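Local coordinates for PvdO (Pseudomonas aeruginosa, PDB 5HHA), which binds calcium, is linked to chromophore maturation in the periplasm, and resembles formylglycine-generating oxidases, whose activity it may share, at residues Ala222-His226 and Ser237-Glu241; Cys244-Arg250 and Asn265-Pro271; Glu41-Ala47 and Pro76-Tyr82. All coordinates share one frame; numbering follows the deposited sequence.

Contact 1. Residues Ala222-His226 and Ser237-Glu241; sequences ADCWH and SAWME
Asp223 and Trp239 face each other with CA atoms 4.9 Å apart, where the short strand 223-224 runs past the irregular loop 237-241, their end-to-end directions 62° apart. The backbones share one bond, Cys224 N to Trp239 O at 3.0 Å, rather bent. The Asp223 carboxylate reaches back to the loop: Trp239 N donates almost straight to OD2 (2.9 Å), coming from above the carboxylate plane, and a water joins OD2 to Ser237 O. OD1 is taken by Glu154 N at the start of helix 154-162, so this one side chain ties the loop to the helix. This is part of the loop-rich fold of the sulfatase-modifying-factor domain, in which strand 223-224 follows a sharp corner at Ala222, and Cys224 is also held by its disulfide to Cys244. Beyond the strand, His226 lays its imidazole flat on the Trp239 indole as a face-to-face stack, the His226 centroid 3.5 Å from that of the six-membered ring of Trp239, planes 6° apart. Trp239 CG stands anti to its own backbone N (chi1 -165°), which brings one indole face against the imidazole. His226 NE2 then points edge-on, in its ring plane, to the anti lone pair of Glu241 OE2, a short bond of 2.7 Å that fixes the rotation of the imidazole. The bent Met240 chain folds back to set SD 3.4 Å from Ala222 O, and CE meets Cys224 SG at 3.8 Å.

Contact 2. Residues Cys244-Arg250 and Asn265-Pro271; sequences CELVQIR and NRNNAAP
Val247 and Ala269 form a hydrogen-bonded antiparallel pair, the first of the bridges joining strand 247-250 to strand 266-269 in the large mixed sheet of this formylglycine-generating-enzyme-like domain. Their two bonds are Val247 N to Ala269 O (2.9 Å) and Ala269 N to Val247 O (3.0 Å). The strands run 130° apart, well short of exactly antiparallel, and the pairing slackens toward Arg250. Ile249 N still donates to Asn267 O, from above the carbonyl plane, but the return bond from Asn267 N is weak.

Ile249 shows how the face carrying Val247, Asn267 and Ala269 is packed. From CB the side chain divides: CG2, anti to the carbonyl carbon, faces the methyl of Ala269, CB, at 4.3 Å. CG1 lies between backbone N and carbonyl carbon (chi1 57°), which brings it over the opposite strand, 3.6 Å from Asn267 C and close to Asn267 CB. The chain then continues extended, so the CD1 tip ends 3.9 Å from Asn268 O. Tyr218 and Trp220 of strand 218-221 also touch this side chain. Nearer the start of the pairing, both methyls of Leu246 approach ND2 of Asn268, CD1 at 3.6 Å.

On the other face Arg250 and Arg266 lie close, both salt-bridged to Glu154 of helix 154-162, which probably offsets their like charges; Arg250 also has Glu158, and Arg266 donates to Asp64 O. At the slack end a water stands between the strands, 2.7 Å from Ile249 O and 3.0 Å from Asn267 N, which donates to it.

Contact 3. Residues Glu41-Ala47 and Pro76-Tyr82; sequences EMVVLPA and PFAISRY
Val43 and Ile79, and next to them Leu45 and Phe77, are hydrogen-bonded pairs of two twisted antiparallel strands, 42-45 and 77-80, whose directions differ by 142°; Val43 N to Ile79 O (2.9 Å) and Leu45 N to Phe77 O (2.8 Å) are the shorter bonds. These four residues share one face. On it Leu45 CD1 fits between Phe77 CZ (3.8 Å) and Ile79 CD1 (3.9 Å), while Leu45 CB lies over the rim of the phenyl face. Met42 takes a different course, bent at both chi2 and chi3, so that CE turns back over the neighbouring backbone near Ile79 C and Ser80 N. Past the last bridge the chemistry becomes ionic. Arg81 N donates to Glu41 O, and the guanidinium grips Glu41 OE1 side-on, NE at 3.0 Å and NH2 at 2.8 Å, both on the single oxygen and close to the guanidinium plane. With chi1 66° Arg81 CG sits between its backbone N and carbonyl carbon, and the extended chain crosses Glu41 at a slant, the guanidinium turned 44° from the carboxylate plane. Tyr82 turns its ring edge to the same oxygen, CE2 lying 3.4 Å from OE1. Strand 42-52 continues the sheet on one side by pairing with strand 32-33, whose Phe33 touches Met42, Val44 and Ala78; on the other side strand 77-80 pairs with strand 278-285, and Phe77 packs against Glu156 and Tyr159 of helix 154-162.

In the fold
Contacts 1 and 2 adjoin, their centres 9 Å apart: the Cys224-Cys244 disulfide joins them, and Asp223 O probably accepts a hydrogen bond from Gln248 N. Contact 3 touches neither; it lies across the chain's centre from contact 2, their own centres about 23 Å apart, although both belong to the same sheet. Contacts 2 and 3 are strand pairings with half or more of their residues buried, contact 3 with a hydrocarbon face and a salt bridge at one end, contact 2 with clustered arginines salt-bridged to acids of helix 154-162. Contact 1 is more superficial, relying on a ring stack and side-chain bonds. That helix meets all three, Glu154 serving contacts 1 and 2 alike.

Contact 1. Residues Ala222-His226 and Ser237-Glu241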
# COMPACT_ATOMS: atom_id res chain seq x y z
N ALA A 222 7.11 -6.31 -0.37
CA ALA A 222 8.42 -6.94 -0.27
C ALA A 222 8.87 -7.59 -1.57
O ALA A 222 10.07 -7.68 -1.83
CB ALA A 222 8.44 -7.98 0.84
N ASP A 223 7.92 -8.10 -2.35
CA ASP A 223 8.21 -9.03 -3.44
C ASP A 223 9.12 -8.46 -4.49
O ASP A 223 9.02 -7.29 -4.87
CB ASP A 223 6.91 -9.46 -4.16
CG ASP A 223 5.88 -10.05 -3.23
OD1 ASP A 223 5.62 -9.46 -2.16
OD2 ASP A 223 5.32 -11.12 -3.58
N CYS A 224 9.99 -9.32 -5.02
CA CYS A 224 10.70 -9.00 -6.24
C CYS A 224 9.75 -9.05 -7.43
O CYS A 224 8.74 -9.71 -7.39
CB CYS A 224 11.85 -9.97 -6.46
SG CYS A 224 13.10 -9.77 -5.14
N TRP A 225 10.10 -8.34 -8.48
CA TRP A 225 9.23 -8.21 -9.64
C TRP A 225 9.16 -9.49 -10.47
O TRP A 225 10.19 -10.16 -10.74
CB TRP A 225 9.74 -7.08 -10.54
CG TRP A 225 9.02 -7.03 -11.87
CD1 TRP A 225 7.74 -6.64 -12.07
CD2 TRP A 225 9.55 -7.38 -13.15
NE1 TRP A 225 7.42 -6.72 -13.40
CE2 TRP A 225 8.52 -7.18 -14.09
CE3 TRP A 225 10.79 -7.84 -13.59
CZ2 TRP A 225 8.68 -7.43 -15.45
CZ3 TRP A 225 10.96 -8.10 -14.95
CH2 TRP A 225 9.92 -7.88 -15.87
N HIS A 226 7.95 -9.84 -10.90
CA HIS A 226 7.71 -10.87 -11.91
C HIS A 226 6.62 -10.36 -12.81
O HIS A 226 5.69 -9.68 -12.38
CB HIS A 226 7.29 -12.22 -11.28
CG HIS A 226 8.26 -12.73 -10.26
ND1 HIS A 226 8.28 -12.27 -8.97
CD2 HIS A 226 9.25 -13.65 -10.34
CE1 HIS A 226 9.26 -12.84 -8.30
NE2 HIS A 226 9.85 -13.71 -9.11
N SER A 237 3.17 -15.66 1.34
CA SER A 237 4.53 -15.18 1.41
C SER A 237 4.84 -14.25 0.25
O SER A 237 4.18 -14.28 -0.80
CB SER A 237 5.54 -16.35 1.45
OG SER A 237 5.56 -17.08 0.24
N ALA A 238 5.92 -13.52 0.42
CA ALA A 238 6.49 -12.69 -0.65
C ALA A 238 7.27 -13.52 -1.64
O ALA A 238 7.98 -14.48 -1.25
CB ALA A 238 7.41 -11.67 -0.04
N TRP A 239 7.18 -13.18 -2.92
CA TRP A 239 7.86 -13.88 -3.99
C TRP A 239 9.20 -13.24 -4.20
O TRP A 239 9.31 -12.22 -4.89
CB TRP A 239 7.01 -13.80 -5.24
CG TRP A 239 7.36 -14.74 -6.34
CD1 TRP A 239 8.38 -15.65 -6.38
CD2 TRP A 239 6.66 -14.84 -7.59
NE1 TRP A 239 8.34 -16.32 -7.59
CE2 TRP A 239 7.31 -15.83 -8.35
CE3 TRP A 239 5.57 -14.17 -8.14
CZ2 TRP A 239 6.88 -16.17 -9.62
CZ3 TRP A 239 5.16 -14.50 -9.40
CH2 TRP A 239 5.82 -15.50 -10.14
N MET A 240 10.22 -13.83 -3.57
CA MET A 240 11.55 -13.27 -3.57
C MET A 240 12.47 -13.96 -4.57
O MET A 240 12.25 -15.10 -4.99
CB MET A 240 12.16 -13.36 -2.17
CG MET A 240 11.33 -12.72 -1.06
SD MET A 240 10.85 -11.01 -1.39
CE MET A 240 12.43 -10.17 -1.41
N GLU A 241 13.49 -13.23 -4.99
CA GLU A 241 14.56 -13.78 -5.79
C GLU A 241 15.84 -13.36 -5.08
O GLU A 241 15.86 -12.38 -4.33
CB GLU A 241 14.51 -13.25 -7.24
CG GLU A 241 13.19 -13.56 -7.99
CD GLU A 241 13.03 -15.03 -8.33
OE1 GLU A 241 14.05 -15.75 -8.27
OE2 GLU A 241 11.90 -15.47 -8.66
O HOH W 1 3.13 -12.19 -2.39

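Contact 2. Residues Cys244-Arg250 and Asn265-Pro271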
# COMPACT_ATOMS: atom_id res chain seq x y z
N CYS A 244 17.46 -8.92 -7.13
CA CYS A 244 16.33 -8.24 -7.76
C CYS A 244 16.63 -6.80 -8.13
O CYS A 244 16.86 -5.95 -7.27
CB CYS A 244 15.13 -8.24 -6.83
SG CYS A 244 14.86 -9.82 -6.09
N GLU A 245 16.55 -6.51 -9.42
CA GLU A 245 16.71 -5.15 -9.90
C GLU A 245 15.44 -4.34 -9.67
O GLU A 245 15.49 -3.14 -9.55
CB GLU A 245 17.02 -5.14 -11.40
CG GLU A 245 17.72 -3.87 -11.88
CD GLU A 245 16.81 -2.92 -12.62
OE1 GLU A 245 16.50 -3.18 -13.81
OE2 GLU A 245 16.40 -1.90 -12.01
N LEU A 246 14.30 -5.03 -9.61
CA LEU A 246 13.00 -4.40 -9.48
C LEU A 246 12.19 -5.13 -8.43
O LEU A 246 12.30 -6.35 -8.30
CB LEU A 246 12.24 -4.42 -10.80
CG LEU A 246 12.90 -3.68 -11.95
CD1 LEU A 246 12.16 -3.97 -13.24
CD2 LEU A 246 12.93 -2.19 -11.69
N VAL A 247 11.42 -4.36 -7.66
CA VAL A 247 10.48 -4.92 -6.72
C VAL A 247 9.07 -4.42 -7.04
O VAL A 247 8.90 -3.47 -7.79
CB VAL A 247 10.85 -4.54 -5.26
CG1 VAL A 247 12.19 -5.19 -4.85
CG2 VAL A 247 10.84 -3.03 -5.05
N GLN A 248 8.07 -5.07 -6.48
CA GLN A 248 6.68 -4.69 -6.72
C GLN A 248 6.26 -3.52 -5.85
O GLN A 248 6.69 -3.37 -4.70
CB GLN A 248 5.74 -5.87 -6.39
CG GLN A 248 6.03 -7.15 -7.15
CD GLN A 248 5.64 -7.19 -8.63
OE1 GLN A 248 5.00 -6.30 -9.19
NE2 GLN A 248 6.04 -8.24 -9.26
N ILE A 249 5.36 -2.71 -6.40
CA ILE A 249 4.61 -1.70 -5.65
C ILE A 249 3.13 -1.91 -5.98
O ILE A 249 2.77 -2.46 -7.03
CB ILE A 249 5.08 -0.26 -5.97
CG1 ILE A 249 4.97 0.03 -7.46
CG2 ILE A 249 6.51 -0.06 -5.50
CD1 ILE A 249 5.36 1.47 -7.85
N ARG A 250 2.26 -1.48 -5.08
CA ARG A 250 0.83 -1.73 -5.21
C ARG A 250 0.02 -0.47 -4.95
O ARG A 250 0.48 0.49 -4.33
CB ARG A 250 0.38 -2.84 -4.27
CG ARG A 250 0.62 -4.24 -4.87
CD ARG A 250 -0.19 -4.44 -6.17
NE ARG A 250 -0.23 -5.83 -6.61
CZ ARG A 250 -1.31 -6.59 -6.62
NH1 ARG A 250 -2.52 -6.14 -6.28
NH2 ARG A 250 -1.19 -7.81 -7.07
N ASN A 265 -4.29 -4.34 -10.06
CA ASN A 265 -3.25 -3.62 -10.78
C ASN A 265 -1.88 -3.86 -10.15
O ASN A 265 -1.77 -3.81 -8.91
CB ASN A 265 -3.56 -2.12 -10.80
CG ASN A 265 -2.76 -1.36 -11.88
OD1 ASN A 265 -1.71 -0.79 -11.62
ND2 ASN A 265 -3.28 -1.33 -13.06
N ARG A 266 -0.86 -4.03 -10.97
CA ARG A 266 0.50 -4.28 -10.49
C ARG A 266 1.42 -3.22 -11.05
O ARG A 266 1.17 -2.66 -12.12
CB ARG A 266 1.01 -5.66 -10.95
CG ARG A 266 0.08 -6.80 -10.61
CD ARG A 266 0.60 -8.13 -11.10
NE ARG A 266 1.64 -8.61 -10.20
CZ ARG A 266 2.50 -9.59 -10.49
NH1 ARG A 266 2.46 -10.19 -11.67
NH2 ARG A 266 3.39 -9.97 -9.59
N ASN A 267 2.53 -2.95 -10.36
CA ASN A 267 3.57 -2.08 -10.89
C ASN A 267 4.86 -2.41 -10.16
O ASN A 267 4.88 -3.28 -9.29
CB ASN A 267 3.15 -0.61 -10.71
CG ASN A 267 3.79 0.31 -11.74
OD1 ASN A 267 4.77 -0.02 -12.40
ND2 ASN A 267 3.23 1.49 -11.88
N ASN A 268 5.94 -1.75 -10.53
CA ASN A 268 7.25 -2.07 -9.99
C ASN A 268 8.12 -0.82 -9.96
O ASN A 268 7.81 0.18 -10.58
CB ASN A 268 7.92 -3.20 -10.79
CG ASN A 268 8.25 -2.79 -12.20
OD1 ASN A 268 7.56 -3.17 -13.15
ND2 ASN A 268 9.27 -1.98 -12.35
N ALA A 269 9.18 -0.88 -9.18
CA ALA A 269 10.15 0.21 -9.09
C ALA A 269 11.48 -0.44 -8.71
O ALA A 269 11.51 -1.51 -8.13
CB ALA A 269 9.73 1.22 -8.04
N ALA A 270 12.59 0.23 -8.99
CA ALA A 270 13.86 -0.20 -8.42
C ALA A 270 13.80 0.08 -6.93
O ALA A 270 13.26 1.12 -6.51
CB ALA A 270 15.01 0.55 -9.06
N PRO A 271 14.33 -0.82 -6.10
CA PRO A 271 14.20 -0.59 -4.65
C PRO A 271 14.90 0.66 -4.12
O PRO A 271 14.54 1.15 -3.05
CB PRO A 271 14.77 -1.89 -4.03
CG PRO A 271 15.55 -2.53 -5.13
CD PRO A 271 14.91 -2.14 -6.40
O HOH W 2 2.60 -4.93 -8.07

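Contact 3. Residues Glu41-Ala47 and Pro76-Tyr82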
# COMPACT_ATOMS: atom_id res chain seq x y z
N GLU A 41 -1.97 2.72 13.31
CA GLU A 41 -3.17 1.97 13.66
C GLU A 41 -3.27 0.71 12.81
O GLU A 41 -3.25 0.78 11.57
CB GLU A 41 -4.40 2.83 13.46
CG GLU A 41 -4.41 4.02 14.44
CD GLU A 41 -5.53 5.01 14.20
OE1 GLU A 41 -6.48 4.72 13.46
OE2 GLU A 41 -5.47 6.13 14.76
N MET A 42 -3.33 -0.43 13.47
CA MET A 42 -3.34 -1.73 12.82
C MET A 42 -4.74 -2.33 12.85
O MET A 42 -5.51 -2.12 13.80
CB MET A 42 -2.39 -2.65 13.55
CG MET A 42 -1.00 -2.11 13.67
SD MET A 42 -0.19 -1.72 12.10
CE MET A 42 0.02 -3.38 11.40
N VAL A 43 -5.09 -3.08 11.80
CA VAL A 43 -6.36 -3.79 11.76
C VAL A 43 -6.07 -5.26 11.48
O VAL A 43 -5.22 -5.61 10.65
CB VAL A 43 -7.35 -3.17 10.73
CG1 VAL A 43 -6.79 -3.22 9.28
CG2 VAL A 43 -8.71 -3.84 10.81
N VAL A 44 -6.76 -6.13 12.21
CA VAL A 44 -6.60 -7.56 12.03
C VAL A 44 -7.36 -8.04 10.79
O VAL A 44 -8.56 -7.80 10.67
CB VAL A 44 -7.11 -8.35 13.27
CG1 VAL A 44 -6.99 -9.86 13.06
CG2 VAL A 44 -6.34 -7.92 14.53
N LEU A 45 -6.64 -8.68 9.89
CA LEU A 45 -7.24 -9.35 8.74
C LEU A 45 -7.45 -10.83 9.05
O LEU A 45 -6.63 -11.46 9.68
CB LEU A 45 -6.35 -9.21 7.49
CG LEU A 45 -5.97 -7.78 7.07
CD1 LEU A 45 -5.33 -7.82 5.68
CD2 LEU A 45 -7.17 -6.87 7.04
N PRO A 46 -8.54 -11.40 8.55
CA PRO A 46 -8.86 -12.80 8.83
C PRO A 46 -7.97 -13.75 8.06
O PRO A 46 -7.44 -13.43 6.99
CB PRO A 46 -10.30 -12.92 8.35
CG PRO A 46 -10.45 -11.90 7.32
CD PRO A 46 -9.58 -10.74 7.75
N ALA A 47 -7.76 -14.93 8.62
CA ALA A 47 -7.25 -16.05 7.86
C ALA A 47 -8.26 -16.39 6.78
O ALA A 47 -9.43 -16.07 6.89
CB ALA A 47 -7.03 -17.24 8.77
N PRO A 76 -4.54 -15.37 10.88
CA PRO A 76 -4.80 -13.93 10.83
C PRO A 76 -3.52 -13.13 11.06
O PRO A 76 -2.56 -13.60 11.66
CB PRO A 76 -5.81 -13.72 11.96
CG PRO A 76 -5.62 -14.89 12.87
CD PRO A 76 -5.14 -16.03 12.05
N PHE A 77 -3.49 -11.91 10.52
CA PHE A 77 -2.32 -11.04 10.63
C PHE A 77 -2.85 -9.62 10.54
O PHE A 77 -3.97 -9.39 10.10
CB PHE A 77 -1.30 -11.32 9.52
CG PHE A 77 -1.83 -11.08 8.14
CD1 PHE A 77 -2.65 -12.00 7.52
CD2 PHE A 77 -1.47 -9.92 7.45
CE1 PHE A 77 -3.13 -11.76 6.23
CE2 PHE A 77 -1.93 -9.69 6.17
CZ PHE A 77 -2.76 -10.59 5.56
N ALA A 78 -2.06 -8.65 11.00
CA ALA A 78 -2.49 -7.26 10.97
C ALA A 78 -1.75 -6.47 9.90
O ALA A 78 -0.59 -6.74 9.61
CB ALA A 78 -2.25 -6.63 12.34
N ILE A 79 -2.44 -5.48 9.35
CA ILE A 79 -1.80 -4.48 8.49
C ILE A 79 -2.20 -3.12 8.98
O ILE A 79 -3.20 -2.97 9.66
CB ILE A 79 -2.14 -4.66 6.97
CG1 ILE A 79 -3.61 -4.35 6.70
CG2 ILE A 79 -1.75 -6.02 6.46
CD1 ILE A 79 -3.90 -4.19 5.19
N SER A 80 -1.44 -2.11 8.60
CA SER A 80 -1.84 -0.75 8.95
C SER A 80 -3.10 -0.39 8.15
O SER A 80 -3.16 -0.60 6.93
CB SER A 80 -0.68 0.21 8.78
OG SER A 80 -0.15 0.22 7.47
N ARG A 81 -4.13 0.06 8.85
CA ARG A 81 -5.39 0.33 8.16
C ARG A 81 -5.27 1.51 7.21
O ARG A 81 -6.06 1.64 6.25
CB ARG A 81 -6.56 0.49 9.14
CG ARG A 81 -6.53 1.67 10.07
CD ARG A 81 -7.86 1.71 10.81
NE ARG A 81 -7.99 2.82 11.73
CZ ARG A 81 -9.15 3.16 12.30
NH1 ARG A 81 -10.24 2.44 12.06
NH2 ARG A 81 -9.20 4.20 13.13
N TYR A 82 -4.31 2.38 7.50
CA TYR A 82 -3.92 3.47 6.62
C TYR A 82 -2.50 3.22 6.11
O TYR A 82 -1.75 2.43 6.69
CB TYR A 82 -3.88 4.79 7.39
CG TYR A 82 -5.14 5.12 8.14
CD1 TYR A 82 -6.33 5.29 7.47
CD2 TYR A 82 -5.14 5.29 9.53
CE1 TYR A 82 -7.49 5.62 8.14
CE2 TYR A 82 -6.30 5.62 10.21
CZ TYR A 82 -7.46 5.76 9.50
OH TYR A 82 -8.62 6.09 10.17
O HOH W 3 -2.73 2.85 9.87
O HOH W 4 -8.23 7.48 12.56